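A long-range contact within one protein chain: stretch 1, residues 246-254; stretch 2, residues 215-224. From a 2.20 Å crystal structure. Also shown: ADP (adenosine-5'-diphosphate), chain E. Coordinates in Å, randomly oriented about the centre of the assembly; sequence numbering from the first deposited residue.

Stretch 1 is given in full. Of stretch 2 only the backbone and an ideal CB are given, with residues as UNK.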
# COMPACT_ATOMS: atom_id res chain seq x y z
N PHE A 246 -12.68 15.84 -22.31
CA PHE A 246 -12.20 15.76 -23.68
C PHE A 246 -11.40 17.00 -24.00
O PHE A 246 -11.80 18.11 -23.66
CB PHE A 246 -13.35 15.71 -24.69
CG PHE A 246 -14.19 14.48 -24.63
CD1 PHE A 246 -13.64 13.25 -24.27
CD2 PHE A 246 -15.53 14.53 -24.99
CE1 PHE A 246 -14.41 12.10 -24.27
CE2 PHE A 246 -16.32 13.39 -24.99
CZ PHE A 246 -15.75 12.16 -24.63
N LEU A 247 -10.26 16.82 -24.66
CA LEU A 247 -9.44 17.94 -25.11
C LEU A 247 -9.71 17.89 -26.61
O LEU A 247 -9.21 16.99 -27.29
CB LEU A 247 -7.95 17.69 -24.86
CG LEU A 247 -7.01 18.64 -25.64
CD1 LEU A 247 -7.29 20.07 -25.24
CD2 LEU A 247 -5.56 18.29 -25.38
N THR A 248 -10.52 18.82 -27.12
CA THR A 248 -10.86 18.82 -28.54
C THR A 248 -9.72 19.26 -29.43
O THR A 248 -8.72 19.79 -28.95
CB THR A 248 -12.08 19.72 -28.87
OG1 THR A 248 -11.72 21.10 -28.68
CG2 THR A 248 -13.26 19.36 -27.99
N LYS A 249 -9.90 19.02 -30.72
CA LYS A 249 -8.91 19.38 -31.73
C LYS A 249 -8.81 20.90 -31.80
O LYS A 249 -7.79 21.44 -32.22
CB LYS A 249 -9.36 18.83 -33.09
CG LYS A 249 -8.46 19.19 -34.27
CD LYS A 249 -9.29 19.31 -35.56
CE LYS A 249 -8.43 19.28 -36.82
NZ LYS A 249 -7.90 17.91 -37.10
N GLN A 250 -9.87 21.58 -31.38
CA GLN A 250 -9.89 23.03 -31.40
C GLN A 250 -9.53 23.69 -30.06
O GLN A 250 -9.92 24.82 -29.78
CB GLN A 250 -11.26 23.53 -31.87
CG GLN A 250 -11.64 23.06 -33.28
CD GLN A 250 -12.30 21.69 -33.28
OE1 GLN A 250 -12.41 21.05 -34.33
NE2 GLN A 250 -12.74 21.24 -32.12
N GLY A 251 -8.79 22.95 -29.23
CA GLY A 251 -8.34 23.49 -27.95
C GLY A 251 -9.31 23.70 -26.80
O GLY A 251 -9.00 24.45 -25.88
N GLU A 252 -10.47 23.05 -26.82
CA GLU A 252 -11.44 23.22 -25.74
C GLU A 252 -11.42 22.00 -24.83
O GLU A 252 -11.17 20.88 -25.27
CB GLU A 252 -12.86 23.36 -26.30
CG GLU A 252 -13.03 24.20 -27.56
CD GLU A 252 -14.18 23.70 -28.44
OE1 GLU A 252 -14.03 22.64 -29.10
OE2 GLU A 252 -15.24 24.36 -28.45
N ILE A 253 -11.67 22.22 -23.54
CA ILE A 253 -11.73 21.11 -22.60
C ILE A 253 -13.17 21.00 -22.09
O ILE A 253 -13.68 21.90 -21.44
CB ILE A 253 -10.74 21.31 -21.46
CG1 ILE A 253 -9.31 21.24 -22.03
CG2 ILE A 253 -10.94 20.23 -20.38
CD1 ILE A 253 -8.23 21.46 -21.03
N LEU A 254 -13.81 19.88 -22.42
CA LEU A 254 -15.20 19.62 -22.05
C LEU A 254 -15.30 18.42 -21.11
O LEU A 254 -14.55 17.46 -21.25
CB LEU A 254 -16.02 19.32 -23.32
CG LEU A 254 -16.26 20.42 -24.37
CD1 LEU A 254 -15.00 21.19 -24.64
CD2 LEU A 254 -16.78 19.81 -25.66
N UNK A 215 0.36 13.96 -21.42
CA UNK A 215 1.34 14.65 -22.25
C UNK A 215 0.62 15.74 -23.01
O UNK A 215 0.31 15.60 -24.20
CB UNK A 215 2.05 13.69 -23.20
N UNK A 216 0.33 16.83 -22.31
CA UNK A 216 -0.36 17.98 -22.89
C UNK A 216 0.29 19.27 -22.43
O UNK A 216 0.95 19.30 -21.38
CB UNK A 216 -1.84 17.97 -22.51
N UNK A 217 0.12 20.33 -23.21
CA UNK A 217 0.69 21.61 -22.84
C UNK A 217 0.16 22.02 -21.46
O UNK A 217 -1.02 21.87 -21.16
CB UNK A 217 0.36 22.67 -23.89
N UNK A 218 1.06 22.53 -20.62
CA UNK A 218 0.68 22.95 -19.28
C UNK A 218 -0.58 23.83 -19.25
O UNK A 218 -1.34 23.79 -18.28
CB UNK A 218 1.85 23.70 -18.64
N UNK A 219 -0.83 24.60 -20.30
CA UNK A 219 -2.01 25.45 -20.31
C UNK A 219 -3.26 24.59 -20.22
O UNK A 219 -4.22 24.94 -19.54
CB UNK A 219 -2.04 26.32 -21.57
N UNK A 220 -3.25 23.45 -20.90
CA UNK A 220 -4.41 22.57 -20.88
C UNK A 220 -4.56 21.88 -19.52
O UNK A 220 -5.67 21.76 -19.01
CB UNK A 220 -4.30 21.53 -21.99
N UNK A 221 -3.45 21.46 -18.94
CA UNK A 221 -3.44 20.79 -17.63
C UNK A 221 -4.04 21.71 -16.57
O UNK A 221 -4.83 21.27 -15.73
CB UNK A 221 -2.02 20.38 -17.24
N UNK A 222 -3.66 22.98 -16.61
CA UNK A 222 -4.15 23.96 -15.65
C UNK A 222 -5.66 24.12 -15.75
O UNK A 222 -6.36 24.13 -14.73
CB UNK A 222 -3.46 25.31 -15.87
N UNK A 223 -6.18 24.23 -16.96
CA UNK A 223 -7.62 24.38 -17.18
C UNK A 223 -8.39 23.11 -16.83
O UNK A 223 -9.50 23.18 -16.30
CB UNK A 223 -7.89 24.76 -18.64
N UNK A 224 -7.81 21.95 -17.12
CA UNK A 224 -8.44 20.66 -16.83
C UNK A 224 -8.64 20.47 -15.32
O UNK A 224 -9.67 19.95 -14.88
CB UNK A 224 -7.59 19.52 -17.40
PB ADP E . -19.33 5.16 -21.64
O1B ADP E . -18.19 5.67 -20.84
O2B ADP E . -18.84 3.89 -22.52
O3B ADP E . -20.57 4.71 -20.59
PA ADP E . -18.91 7.50 -23.09
O1A ADP E . -19.58 8.80 -22.86
O2A ADP E . -17.52 7.48 -22.24
O3A ADP E . -19.95 6.30 -22.65
O5' ADP E . -18.63 7.34 -24.69
C5' ADP E . -17.51 6.46 -24.88
C4' ADP E . -16.60 6.99 -25.99
O4' ADP E . -17.38 7.55 -27.09
C3' ADP E . -15.68 8.11 -25.47
O3' ADP E . -14.48 7.60 -24.88
C2' ADP E . -15.43 8.94 -26.73
O2' ADP E . -14.30 8.47 -27.45
C1' ADP E . -16.75 8.80 -27.52
N9 ADP E . -17.63 9.96 -27.33
C8 ADP E . -18.45 10.22 -26.25
N7 ADP E . -19.08 11.35 -26.41
C5 ADP E . -18.72 11.89 -27.60
C6 ADP E . -19.07 13.07 -28.31
N6 ADP E . -19.96 13.97 -27.77
N1 ADP E . -18.50 13.30 -29.51
C2 ADP E . -17.63 12.44 -30.05
N3 ADP E . -17.27 11.32 -29.41
C4 ADP E . -17.79 11.01 -28.20

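Stretch 1 is a hairpin, its strands joined by a type I turn from Thr248 to Gly251, and it offers stretch 2 mainly the apolar ends of Leu247 and Ile253 and the carbonyl of Gly251. No hydrogen bond crosses the contact.

Position 215 has nothing of stretch 1 within 5.5 Å of its ideal CB; the visible atoms leave its identity free. It is Arg215, whose guanidinium is hydrogen-bonded elsewhere in the structure.

At position 216, CA-to-CB points toward stretch 1, and the ideal CB lies 4.7 Å from Leu247 CD2. A medium apolar side chain, such as valine, isoleucine or leucine, would suit. The residue is Ile216, with chi1 in p; its CG2 meets Leu247 CD2 at 4.0 Å.

Position 217 is out of reach and directly precedes the helix. N-cap positions often carry serine, threonine, aspartate or asparagine, but many residues are possible. It is Glu217.

Positions 218 and 219, both helical, have no neighbour from stretch 1 within 5.5 Å of their ideal CB atoms, so polar residues would be tolerated. They are Glu218 and Lys219; Lys219 NZ makes a long salt bridge to Glu217 OE1 at 3.7 Å.

Position 220 is the most constrained. Its CB points toward stretch 1, 4.0 Å from Ile253 CD1 and 4.6 Å from Leu247 CD1, and space extends past both toward Gly251. A long apolar or aromatic side chain would suit: leucine, methionine, phenylalanine or tyrosine. The deposited Tyr220, with chi1 in m, lays one ring face against Leu247 CD1, which sits 3.8 Å from the ring centroid and 14° off the normal, a CH-pi contact. The ring edge reaches the turn, where Tyr220 CE1 lies 3.5 Å from Gly251 O. An ideal CB on Gly251 would lie a tight 3.2 Å from Tyr220 OH, and the positive phi there (72°) independently favours glycine.

Position 221 points away, so small or polar residues fit; it is Ser221. Position 222 points sideways, with nothing of stretch 1 within 5.5 Å of its ideal CB, so a long polar or charged chain would do; it is Lys222, whose end leads away.

Position 223 points toward stretch 1, with its ideal CB 4.1 Å from Ile253 CD1. Valine, isoleucine or leucine could extend that contact. It is Ile223, whose CG2 lies 3.9 Å from Ile253 CD1.

Position 224 points sideways, yet its CB is already 4.2 Å from Ile253 CD1. A small residue such as alanine suffices for contact. In Ala224, CB itself makes this apolar contact.

Stretch 2 215-224: RIEEKYSKIA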
# COMPACT_ATOMS: atom_id res chain seq x y z
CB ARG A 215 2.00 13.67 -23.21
CG ARG A 215 2.55 12.45 -22.50
CD ARG A 215 1.93 11.22 -23.07
NE ARG A 215 2.82 10.59 -24.02
CZ ARG A 215 2.41 9.86 -25.05
NH1 ARG A 215 1.11 9.67 -25.26
NH2 ARG A 215 3.30 9.31 -25.85
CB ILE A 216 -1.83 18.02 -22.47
CG1 ILE A 216 -1.93 18.06 -20.94
CG2 ILE A 216 -2.58 16.83 -23.08
CD1 ILE A 216 -3.33 18.29 -20.42
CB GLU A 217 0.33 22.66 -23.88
CG GLU A 217 0.95 22.40 -25.24
CD GLU A 217 0.87 23.61 -26.14
OE1 GLU A 217 1.14 24.73 -25.65
OE2 GLU A 217 0.54 23.46 -27.34
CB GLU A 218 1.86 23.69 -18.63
CG GLU A 218 1.55 24.30 -17.27
CD GLU A 218 1.16 23.27 -16.22
OE1 GLU A 218 2.01 22.43 -15.85
OE2 GLU A 218 -0.01 23.30 -15.77
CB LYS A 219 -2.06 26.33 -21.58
CG LYS A 219 -2.36 25.59 -22.88
CD LYS A 219 -2.15 26.50 -24.08
CE LYS A 219 -2.30 25.74 -25.39
NZ LYS A 219 -1.90 26.55 -26.58
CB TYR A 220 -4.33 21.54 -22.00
CG TYR A 220 -4.48 22.15 -23.39
CD1 TYR A 220 -5.56 22.99 -23.69
CD2 TYR A 220 -3.53 21.91 -24.38
CE1 TYR A 220 -5.69 23.57 -24.96
CE2 TYR A 220 -3.66 22.48 -25.65
CZ TYR A 220 -4.73 23.30 -25.93
OH TYR A 220 -4.84 23.87 -27.18
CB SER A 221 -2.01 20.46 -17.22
OG SER A 221 -1.24 20.06 -18.33
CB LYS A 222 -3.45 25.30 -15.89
CG LYS A 222 -3.88 26.42 -14.94
CD LYS A 222 -2.92 27.60 -15.04
CE LYS A 222 -3.39 28.79 -14.21
NZ LYS A 222 -4.68 29.34 -14.73
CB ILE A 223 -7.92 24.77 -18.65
CG1 ILE A 223 -7.47 26.21 -18.89
CG2 ILE A 223 -9.42 24.60 -18.95
CD1 ILE A 223 -7.69 26.69 -20.33
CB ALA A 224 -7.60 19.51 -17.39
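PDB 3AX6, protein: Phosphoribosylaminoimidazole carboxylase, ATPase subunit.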